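Side-chain contacts in chain length determinant protein (PDB 4ZM5), which regulates how long the O-antigen chains of Shigella flexneri lipopolysaccharide grow, probably as an oligomer acting alongside the O-antigen polymerase: residues G18-Y23 against P36-L41; E58-Q63 against E67-E72; Y156-Q161 against A185-I190. The protein carries 1 engineered substitution. All coordinates share one frame; numbering follows the deposited sequence.

Contact 1 (G18-Y23 against P36-L41); sequences GQIAGY and PKVSDL
The phenol ring of Tyr23 meets Leu41 at its edge: methyl CD2 of Leu41 lies near the ring plane, 3.7 Å from CD2 of Tyr23 and practically as far from its CE2, so it sits beside that bond of the rim. Neither face of the ring is covered by residues 36-41; Ile224, from a loop, also packs against the tyrosine. The contact joins two consecutive helices, 17-31 and 38-53, linked by a short connection and packed through apolar side chains. The ring reaches the second helix because CG of Tyr23 is anti to the backbone N (chi1 -161°). The two side chains pass each other at a slant.

One turn back, Ile20 and Val38 make the second touch. Both residues offer CG2; in Val38, CG1 takes the place between N and the carbonyl carbon (chi1 63°), which leaves CG2 anti to the backbone N. All four side chains are buried, yet only 188 Å² is buried between the two segments, both sides summed, and the CA atoms of Ile20 and Leu41 remain 8.0 Å apart. Helix 17-31 meets the same residues at other turns, Val38 also packing on Val17 and Asn24, and Leu41 on Asn24 and Met27. Val38 additionally packs on Leu123 of the second subunit, where Lys37, the N-cap residue, makes a cation-pi contact with Tyr31 of that subunit. Where the valine and isoleucine meet, CG2 of Ile20 is 3.7 Å from CG2 of Val38.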
loop_
_atom_site.group_PDB
_atom_site.type_symbol
_atom_site.label_atom_id
_atom_site.label_comp_id
_atom_site.label_asym_id
_atom_site.label_seq_id
_atom_site.Cartn_x
_atom_site.Cartn_y
_atom_site.Cartn_z
ATOM N N GLY B 18 18.374 -1.991 3.616
ATOM C CA GLY B 18 19.119 -2.647 2.551
ATOM C C GLY B 18 18.738 -4.101 2.375
ATOM O O GLY B 18 18.576 -4.580 1.243
ATOM N N GLN B 19 18.578 -4.799 3.500
ATOM C CA GLN B 19 18.185 -6.211 3.532
ATOM C C GLN B 19 16.735 -6.421 3.048
ATOM O O GLN B 19 16.384 -7.500 2.565
ATOM C CB GLN B 19 18.287 -6.750 4.974
ATOM C CG GLN B 19 19.693 -6.935 5.521
ATOM C CD GLN B 19 19.645 -7.354 6.972
ATOM O OE1 GLN B 19 19.404 -6.548 7.870
ATOM N NE2 GLN B 19 19.850 -8.632 7.239
ATOM N N ILE B 20 15.911 -5.372 3.190
ATOM C CA ILE B 20 14.482 -5.343 2.933
ATOM C C ILE B 20 14.083 -4.706 1.587
ATOM O O ILE B 20 12.952 -4.935 1.143
ATOM C CB ILE B 20 13.860 -4.605 4.154
ATOM C CG1 ILE B 20 13.003 -5.537 4.963
ATOM C CG2 ILE B 20 13.171 -3.260 3.870
ATOM C CD1 ILE B 20 13.706 -6.909 5.172
ATOM N N ALA B 21 14.999 -3.947 0.942
ATOM C CA ALA B 21 14.791 -3.215 -0.313
ATOM C C ALA B 21 13.958 -3.998 -1.374
ATOM O O ALA B 21 13.014 -3.427 -1.928
ATOM C CB ALA B 21 16.125 -2.810 -0.893
ATOM N N GLY B 22 14.281 -5.283 -1.581
ATOM C CA GLY B 22 13.610 -6.192 -2.511
ATOM C C GLY B 22 12.158 -6.480 -2.171
ATOM O O GLY B 22 11.293 -6.387 -3.042
ATOM N N TYR B 23 11.881 -6.840 -0.899
ATOM C CA TYR B 23 10.522 -7.102 -0.416
ATOM C C TYR B 23 9.706 -5.810 -0.459
ATOM O O TYR B 23 8.548 -5.835 -0.859
ATOM C CB TYR B 23 10.531 -7.688 1.026
ATOM C CG TYR B 23 9.248 -8.402 1.408
ATOM C CD1 TYR B 23 8.934 -9.649 0.868
ATOM C CD2 TYR B 23 8.345 -7.830 2.301
ATOM C CE1 TYR B 23 7.741 -10.297 1.179
ATOM C CE2 TYR B 23 7.154 -8.484 2.645
ATOM C CZ TYR B 23 6.860 -9.724 2.082
ATOM O OH TYR B 23 5.688 -10.400 2.364
ATOM N N PRO B 36 2.726 -0.668 2.585
ATOM C CA PRO B 36 3.192 -0.224 3.909
ATOM C C PRO B 36 4.539 0.501 3.850
ATOM O O PRO B 36 5.369 0.191 2.987
ATOM C CB PRO B 36 3.297 -1.527 4.703
ATOM C CG PRO B 36 3.454 -2.591 3.683
ATOM C CD PRO B 36 2.709 -2.142 2.477
ATOM N N LYS B 37 4.745 1.477 4.762
ATOM C CA LYS B 37 5.999 2.217 4.900
ATOM C C LYS B 37 7.144 1.214 5.196
ATOM O O LYS B 37 6.895 0.162 5.814
ATOM C CB LYS B 37 5.856 3.267 6.015
ATOM C CG LYS B 37 7.077 4.154 6.256
ATOM C CD LYS B 37 7.479 5.080 5.081
ATOM C CE LYS B 37 8.808 5.757 5.355
ATOM N NZ LYS B 37 9.410 6.330 4.127
ATOM N N VAL B 38 8.377 1.521 4.731
ATOM C CA VAL B 38 9.549 0.658 4.897
ATOM C C VAL B 38 9.732 0.235 6.381
ATOM O O VAL B 38 10.006 -0.941 6.630
ATOM C CB VAL B 38 10.867 1.237 4.280
ATOM C CG1 VAL B 38 11.334 2.543 4.940
ATOM C CG2 VAL B 38 11.983 0.198 4.294
ATOM N N SER B 39 9.509 1.166 7.343
ATOM C CA SER B 39 9.647 0.910 8.785
ATOM C C SER B 39 8.579 -0.072 9.303
ATOM O O SER B 39 8.855 -0.861 10.210
ATOM C CB SER B 39 9.603 2.211 9.575
ATOM O OG SER B 39 8.327 2.823 9.503
ATOM N N ASP B 40 7.379 -0.043 8.699
ATOM C CA ASP B 40 6.295 -0.960 9.038
ATOM C C ASP B 40 6.610 -2.381 8.529
ATOM O O ASP B 40 6.280 -3.344 9.214
ATOM C CB ASP B 40 4.952 -0.457 8.484
ATOM C CG ASP B 40 4.461 0.859 9.080
ATOM O OD1 ASP B 40 4.718 1.102 10.285
ATOM O OD2 ASP B 40 3.781 1.628 8.351
ATOM N N LEU B 41 7.262 -2.510 7.354
ATOM C CA LEU B 41 7.667 -3.811 6.794
ATOM C C LEU B 41 8.756 -4.465 7.653
ATOM O O LEU B 41 8.709 -5.679 7.899
ATOM C CB LEU B 41 8.160 -3.680 5.353
ATOM C CG LEU B 41 7.084 -3.663 4.310
ATOM C CD1 LEU B 41 7.577 -3.013 3.069
ATOM C CD2 LEU B 41 6.565 -5.068 4.015
#

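Contact 2 (E58-Q63 against E67-E72)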
loop_
_atom_site.group_PDB
_atom_site.type_symbol
_atom_site.label_atom_id
_atom_site.label_comp_id
_atom_site.label_asym_id
_atom_site.label_seq_id
_atom_site.Cartn_x
_atom_site.Cartn_y
_atom_site.Cartn_z
ATOM N N GLU B 58 7.778 -23.252 24.059
ATOM C CA GLU B 58 6.647 -24.091 24.470
ATOM C C GLU B 58 6.830 -25.558 24.097
ATOM O O GLU B 58 6.570 -26.426 24.939
ATOM C CB GLU B 58 5.336 -23.583 23.853
ATOM C CG GLU B 58 4.896 -22.222 24.375
ATOM C CD GLU B 58 4.365 -22.147 25.796
ATOM O OE1 GLU B 58 4.150 -23.202 26.437
ATOM O OE2 GLU B 58 4.122 -21.010 26.254
ATOM N N THR B 59 7.225 -25.837 22.837
ATOM C CA THR B 59 7.421 -27.192 22.306
ATOM C C THR B 59 8.616 -27.897 22.991
ATOM O O THR B 59 8.526 -29.078 23.328
ATOM C CB THR B 59 7.586 -27.094 20.786
ATOM O OG1 THR B 59 6.340 -26.711 20.224
ATOM C CG2 THR B 59 8.071 -28.366 20.142
ATOM N N LEU B 60 9.722 -27.175 23.186
ATOM C CA LEU B 60 10.929 -27.720 23.813
ATOM C C LEU B 60 10.707 -28.069 25.293
ATOM O O LEU B 60 11.353 -28.985 25.803
ATOM C CB LEU B 60 12.122 -26.758 23.653
ATOM C CG LEU B 60 12.697 -26.623 22.234
ATOM C CD1 LEU B 60 13.898 -25.725 22.229
ATOM C CD2 LEU B 60 13.118 -27.964 21.687
ATOM N N ASP B 61 9.776 -27.379 25.959
ATOM C CA ASP B 61 9.411 -27.630 27.348
ATOM C C ASP B 61 8.489 -28.860 27.463
ATOM O O ASP B 61 8.589 -29.621 28.436
ATOM C CB ASP B 61 8.715 -26.398 27.935
ATOM C CG ASP B 61 8.453 -26.497 29.419
ATOM O OD1 ASP B 61 9.424 -26.352 30.204
ATOM O OD2 ASP B 61 7.280 -26.749 29.801
ATOM N N ASN B 62 7.592 -29.050 26.472
ATOM C CA ASN B 62 6.635 -30.152 26.450
ATOM C C ASN B 62 7.244 -31.410 25.797
ATOM O O ASN B 62 6.657 -32.020 24.900
ATOM C CB ASN B 62 5.337 -29.731 25.758
ATOM C CG ASN B 62 4.192 -30.654 26.063
ATOM O OD1 ASN B 62 3.879 -30.933 27.221
ATOM N ND2 ASN B 62 3.572 -31.184 25.032
ATOM N N GLN B 63 8.417 -31.808 26.305
ATOM C CA GLN B 63 9.189 -32.980 25.893
ATOM C C GLN B 63 9.444 -33.882 27.089
ATOM O O GLN B 63 9.326 -33.397 28.215
ATOM C CB GLN B 63 10.542 -32.527 25.331
ATOM C CG GLN B 63 10.510 -31.874 23.967
ATOM C CD GLN B 63 11.917 -31.593 23.501
ATOM O OE1 GLN B 63 12.212 -31.608 22.302
ATOM N NE2 GLN B 63 12.825 -31.309 24.443
ATOM N N GLU B 67 13.711 -28.872 27.418
ATOM C CA GLU B 67 14.791 -27.976 27.031
ATOM C C GLU B 67 14.349 -26.546 27.328
ATOM O O GLU B 67 13.153 -26.224 27.249
ATOM C CB GLU B 67 15.177 -28.155 25.550
ATOM C CG GLU B 67 15.889 -29.464 25.224
ATOM C CD GLU B 67 16.083 -29.760 23.740
ATOM O OE1 GLU B 67 15.498 -30.757 23.257
ATOM O OE2 GLU B 67 16.825 -29.013 23.061
ATOM N N LYS B 68 15.308 -25.701 27.708
ATOM C CA LYS B 68 15.040 -24.309 28.014
ATOM C C LYS B 68 15.569 -23.434 26.884
ATOM O O LYS B 68 16.781 -23.345 26.655
ATOM C CB LYS B 68 15.640 -23.911 29.389
ATOM C CG LYS B 68 15.599 -22.416 29.736
ATOM C CD LYS B 68 14.225 -21.927 30.192
ATOM C CE LYS B 68 14.342 -20.691 31.059
ATOM N NZ LYS B 68 13.005 -20.125 31.400
ATOM N N LEU B 69 14.620 -22.813 26.162
ATOM C CA LEU B 69 14.857 -21.832 25.112
ATOM C C LEU B 69 14.017 -20.608 25.417
ATOM O O LEU B 69 12.829 -20.726 25.735
ATOM C CB LEU B 69 14.571 -22.382 23.719
ATOM C CG LEU B 69 14.987 -21.467 22.589
ATOM C CD1 LEU B 69 16.031 -22.112 21.737
ATOM C CD2 LEU B 69 13.786 -21.084 21.774
ATOM N N THR B 70 14.651 -19.436 25.329
ATOM C CA THR B 70 14.063 -18.164 25.707
ATOM C C THR B 70 14.139 -17.144 24.585
ATOM O O THR B 70 15.111 -17.109 23.828
ATOM C CB THR B 70 14.789 -17.644 26.952
ATOM O OG1 THR B 70 15.113 -18.729 27.825
ATOM C CG2 THR B 70 13.968 -16.652 27.721
ATOM N N ILE B 71 13.083 -16.316 24.498
ATOM C CA ILE B 71 12.952 -15.173 23.596
ATOM C C ILE B 71 12.318 -14.036 24.431
ATOM O O ILE B 71 11.184 -14.137 24.903
ATOM C CB ILE B 71 12.251 -15.449 22.221
ATOM C CG1 ILE B 71 12.254 -14.166 21.325
ATOM C CG2 ILE B 71 10.873 -16.103 22.367
ATOM C CD1 ILE B 71 12.136 -14.382 19.817
ATOM N N GLU B 72 13.116 -13.000 24.687
ATOM C CA GLU B 72 12.737 -11.851 25.497
ATOM C C GLU B 72 13.270 -10.563 24.901
ATOM O O GLU B 72 14.334 -10.598 24.266
ATOM C CB GLU B 72 13.347 -12.012 26.902
ATOM C CG GLU B 72 12.697 -13.054 27.789
ATOM C CD GLU B 72 13.316 -13.063 29.173
ATOM O OE1 GLU B 72 14.421 -13.636 29.310
ATOM O OE2 GLU B 72 12.771 -12.388 30.079
HETATM O O HOH W 1 12.370 -25.676 29.767
#
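Glu67 is gripped at both its backbone and its carboxylate by residues 58-63. Its amide N gives a nearly straight hydrogen bond to Leu60 O (2.9 Å, 176° at the hydrogen), arriving from above the carbonyl plane. Its OE1 accepts from Gln63 NE2 at 3.0 Å; this oxygen lies almost exactly in the amide plane of Gln63, whereas the nitrogen approaches the carboxylate on the anti side, tilted 31° out of its plane. Gln63 has CG anti to its carbonyl carbon (chi1 -73°) and runs extended beyond it, which carries NE2 to that oxygen. OE2 is satisfied by two hydroxyls, those of Tyr86 and Tyr101, so the carboxylate has partners at both oxygens.

These bonds close the short connection between helix 55-61 and strand 68-73, an outermost strand of the chain's antiparallel sheet. Asn62 centres an inverse gamma turn as the chain leaves the helix; its side-chain ND2 bonds to Leu235 O and its OD1 to Ile237 N, both of the third subunit. A water bridges the two segments, donating to Glu67 O at 2.7 Å and to Asp61 OD1 at 3.1 Å.

Leu60 supplies the apolar part of the contact: its CD1 lies 3.7 Å from CB of Leu69, and its CB packs against CB of Glu67 at 3.9 Å. Leu69 is covered further by Phe53, Tyr101 and Pro57, the last an engineered residue.

Contact 3 (Y156-Q161 against A185-I190)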
loop_
_atom_site.group_PDB
_atom_site.type_symbol
_atom_site.label_atom_id
_atom_site.label_comp_id
_atom_site.label_asym_id
_atom_site.label_seq_id
_atom_site.Cartn_x
_atom_site.Cartn_y
_atom_site.Cartn_z
ATOM N N TYR B 156 -30.936 13.875 -38.748
ATOM C CA TYR B 156 -31.174 15.318 -38.893
ATOM C C TYR B 156 -30.499 15.864 -40.166
ATOM O O TYR B 156 -31.085 16.703 -40.870
ATOM C CB TYR B 156 -30.696 16.143 -37.663
ATOM C CG TYR B 156 -30.935 15.573 -36.281
ATOM C CD1 TYR B 156 -32.069 14.812 -35.999
ATOM C CD2 TYR B 156 -30.085 15.891 -35.221
ATOM C CE1 TYR B 156 -32.299 14.301 -34.725
ATOM C CE2 TYR B 156 -30.311 15.394 -33.939
ATOM C CZ TYR B 156 -31.421 14.601 -33.696
ATOM O OH TYR B 156 -31.646 14.122 -32.434
ATOM N N ALA B 157 -29.241 15.415 -40.431
ATOM C CA ALA B 157 -28.451 15.831 -41.597
ATOM C C ALA B 157 -29.139 15.412 -42.892
ATOM O O ALA B 157 -29.154 16.182 -43.847
ATOM C CB ALA B 157 -27.053 15.236 -41.529
ATOM N N ASN B 158 -29.747 14.211 -42.906
ATOM C CA ASN B 158 -30.475 13.707 -44.069
ATOM C C ASN B 158 -31.781 14.466 -44.284
ATOM O O ASN B 158 -32.134 14.704 -45.429
ATOM C CB ASN B 158 -30.764 12.208 -43.931
ATOM C CG ASN B 158 -29.568 11.308 -44.134
ATOM O OD1 ASN B 158 -28.592 11.635 -44.828
ATOM N ND2 ASN B 158 -29.656 10.114 -43.592
ATOM N N GLN B 159 -32.517 14.823 -43.205
ATOM C CA GLN B 159 -33.786 15.548 -43.367
ATOM C C GLN B 159 -33.538 16.986 -43.832
ATOM O O GLN B 159 -34.291 17.495 -44.670
ATOM C CB GLN B 159 -34.656 15.532 -42.103
ATOM C CG GLN B 159 -36.159 15.526 -42.451
ATOM C CD GLN B 159 -37.069 15.848 -41.275
ATOM O OE1 GLN B 159 -37.370 14.980 -40.424
ATOM N NE2 GLN B 159 -37.568 17.099 -41.233
ATOM N N ALA B 160 -32.473 17.624 -43.306
ATOM C CA ALA B 160 -32.079 18.981 -43.678
ATOM C C ALA B 160 -31.347 18.990 -45.025
ATOM O O ALA B 160 -31.058 20.067 -45.545
ATOM C CB ALA B 160 -31.200 19.587 -42.596
ATOM N N GLN B 161 -31.065 17.789 -45.587
ATOM C CA GLN B 161 -30.393 17.524 -46.864
ATOM C C GLN B 161 -28.981 18.154 -46.919
ATOM O O GLN B 161 -28.525 18.571 -47.992
ATOM C CB GLN B 161 -31.253 17.992 -48.045
ATOM C CG GLN B 161 -32.597 17.285 -48.146
ATOM C CD GLN B 161 -32.934 16.988 -49.576
ATOM O OE1 GLN B 161 -33.211 17.894 -50.371
ATOM N NE2 GLN B 161 -32.896 15.710 -49.942
ATOM N N ALA B 185 -19.737 12.795 -43.610
ATOM C CA ALA B 185 -18.793 12.579 -42.511
ATOM C C ALA B 185 -19.423 11.765 -41.391
ATOM O O ALA B 185 -18.743 10.965 -40.744
ATOM C CB ALA B 185 -18.310 13.909 -41.967
ATOM N N LEU B 186 -20.711 11.978 -41.143
ATOM C CA LEU B 186 -21.413 11.253 -40.096
ATOM C C LEU B 186 -21.526 9.770 -40.440
ATOM O O LEU B 186 -21.294 8.941 -39.558
ATOM C CB LEU B 186 -22.789 11.867 -39.839
ATOM C CG LEU B 186 -22.795 13.290 -39.228
ATOM C CD1 LEU B 186 -24.194 13.881 -39.256
ATOM C CD2 LEU B 186 -22.189 13.315 -37.809
ATOM N N GLU B 187 -21.819 9.434 -41.733
ATOM C CA GLU B 187 -21.894 8.050 -42.211
ATOM C C GLU B 187 -20.548 7.364 -42.023
ATOM O O GLU B 187 -20.501 6.236 -41.527
ATOM C CB GLU B 187 -22.318 7.992 -43.676
ATOM C CG GLU B 187 -23.820 7.965 -43.863
ATOM C CD GLU B 187 -24.328 8.404 -45.224
ATOM O OE1 GLU B 187 -23.569 8.312 -46.220
ATOM O OE2 GLU B 187 -25.503 8.836 -45.291
ATOM N N SER B 188 -19.455 8.078 -42.373
ATOM C CA SER B 188 -18.074 7.618 -42.242
ATOM C C SER B 188 -17.755 7.292 -40.784
ATOM O O SER B 188 -17.149 6.254 -40.524
ATOM C CB SER B 188 -17.108 8.667 -42.785
ATOM O OG SER B 188 -15.804 8.130 -42.924
ATOM N N MET B 189 -18.218 8.139 -39.836
ATOM C CA MET B 189 -17.998 7.946 -38.402
ATOM C C MET B 189 -18.697 6.665 -37.913
ATOM O O MET B 189 -18.133 5.939 -37.095
ATOM C CB MET B 189 -18.459 9.172 -37.603
ATOM C CG MET B 189 -17.589 10.377 -37.834
ATOM S SD MET B 189 -18.120 11.837 -36.913
ATOM C CE MET B 189 -17.189 13.139 -37.806
ATOM N N ILE B 190 -19.892 6.373 -38.446
ATOM C CA ILE B 190 -20.680 5.178 -38.125
ATOM C C ILE B 190 -20.046 3.936 -38.781
ATOM O O ILE B 190 -19.882 2.921 -38.102
ATOM C CB ILE B 190 -22.165 5.365 -38.541
ATOM C CG1 ILE B 190 -22.859 6.338 -37.577
ATOM C CG2 ILE B 190 -22.928 4.043 -38.598
ATOM C CD1 ILE B 190 -23.864 7.180 -38.169
#
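Leu186 extends towards Ala157 because its CG stands anti to the carbonyl carbon, beside the backbone N (chi1 -67°). Its CD1 thereby reaches the CB of Ala157 at 3.9 Å. In Glu187, the next residue, the first torsion of -88° likewise turns the chain away from the carbonyl carbon, and beyond CG it runs extended; although its CB does not point at the other helix, its carboxylate is carried towards Asn158. The end of the Asn158 side chain in turn comes nearer to Glu187 than its CB direction suggests.

The two polar ends only approach. OD1 of Asn158 and OE2 of Glu187 are 4.2 Å apart, both oxygens, and the distance and pairing give no hydrogen bond. The side chains cross at about a right angle, with amide and carboxylate planes turned 51° from each other. Asn158 is exposed and Glu187 partly so, whereas Ala157 and Leu186 are buried.

The geometry is that of a short helix, 183-191, folded back against the far end of the long helix 91-159, after an intervening excursion of mostly loop. The long helix ends here in a Schellman motif: Gln161, with positive phi, is its C-prime residue, Val162 N returns to Ala157 O, and the weak inner partner of that bond runs from Gln161 N to Asn158 O at 3.3 Å. The CA atoms of Ala157 and Leu186 are 8.5 Å apart, the nearest pair across the segments. Only 85 Å² is buried between the two segments. Leu186 also packs on Ile150, Glu187 on Leu154, and Ala157 on Phe179. The same end of the molecule meets both other subunits: Ala160 O accepts from Lys164 NZ of the third subunit, while Ser188 OG bonds to Gln159 OE1 of the second.

The three contacts follow one another along the chain without overlapping. Contact 1 is the most buried and lies closest to the chain's centre; it is wholly apolar. Contact 2, about 31 Å away between centres, is joined to it in sequence, since helix 55-61 directly follows helix 38-53, and is the one contact of the three held by direct hydrogen bonds between its segments, at the edge of the sheet. Contact 3 lies about 85 Å from contact 2, centre to centre, on the opposite side of the chain's centre; it is the smallest, a leucine-alanine touch with a polar pair at its exposed side. Contacts 1 and 3 both touch the second subunit, contacts 2 and 3 the third.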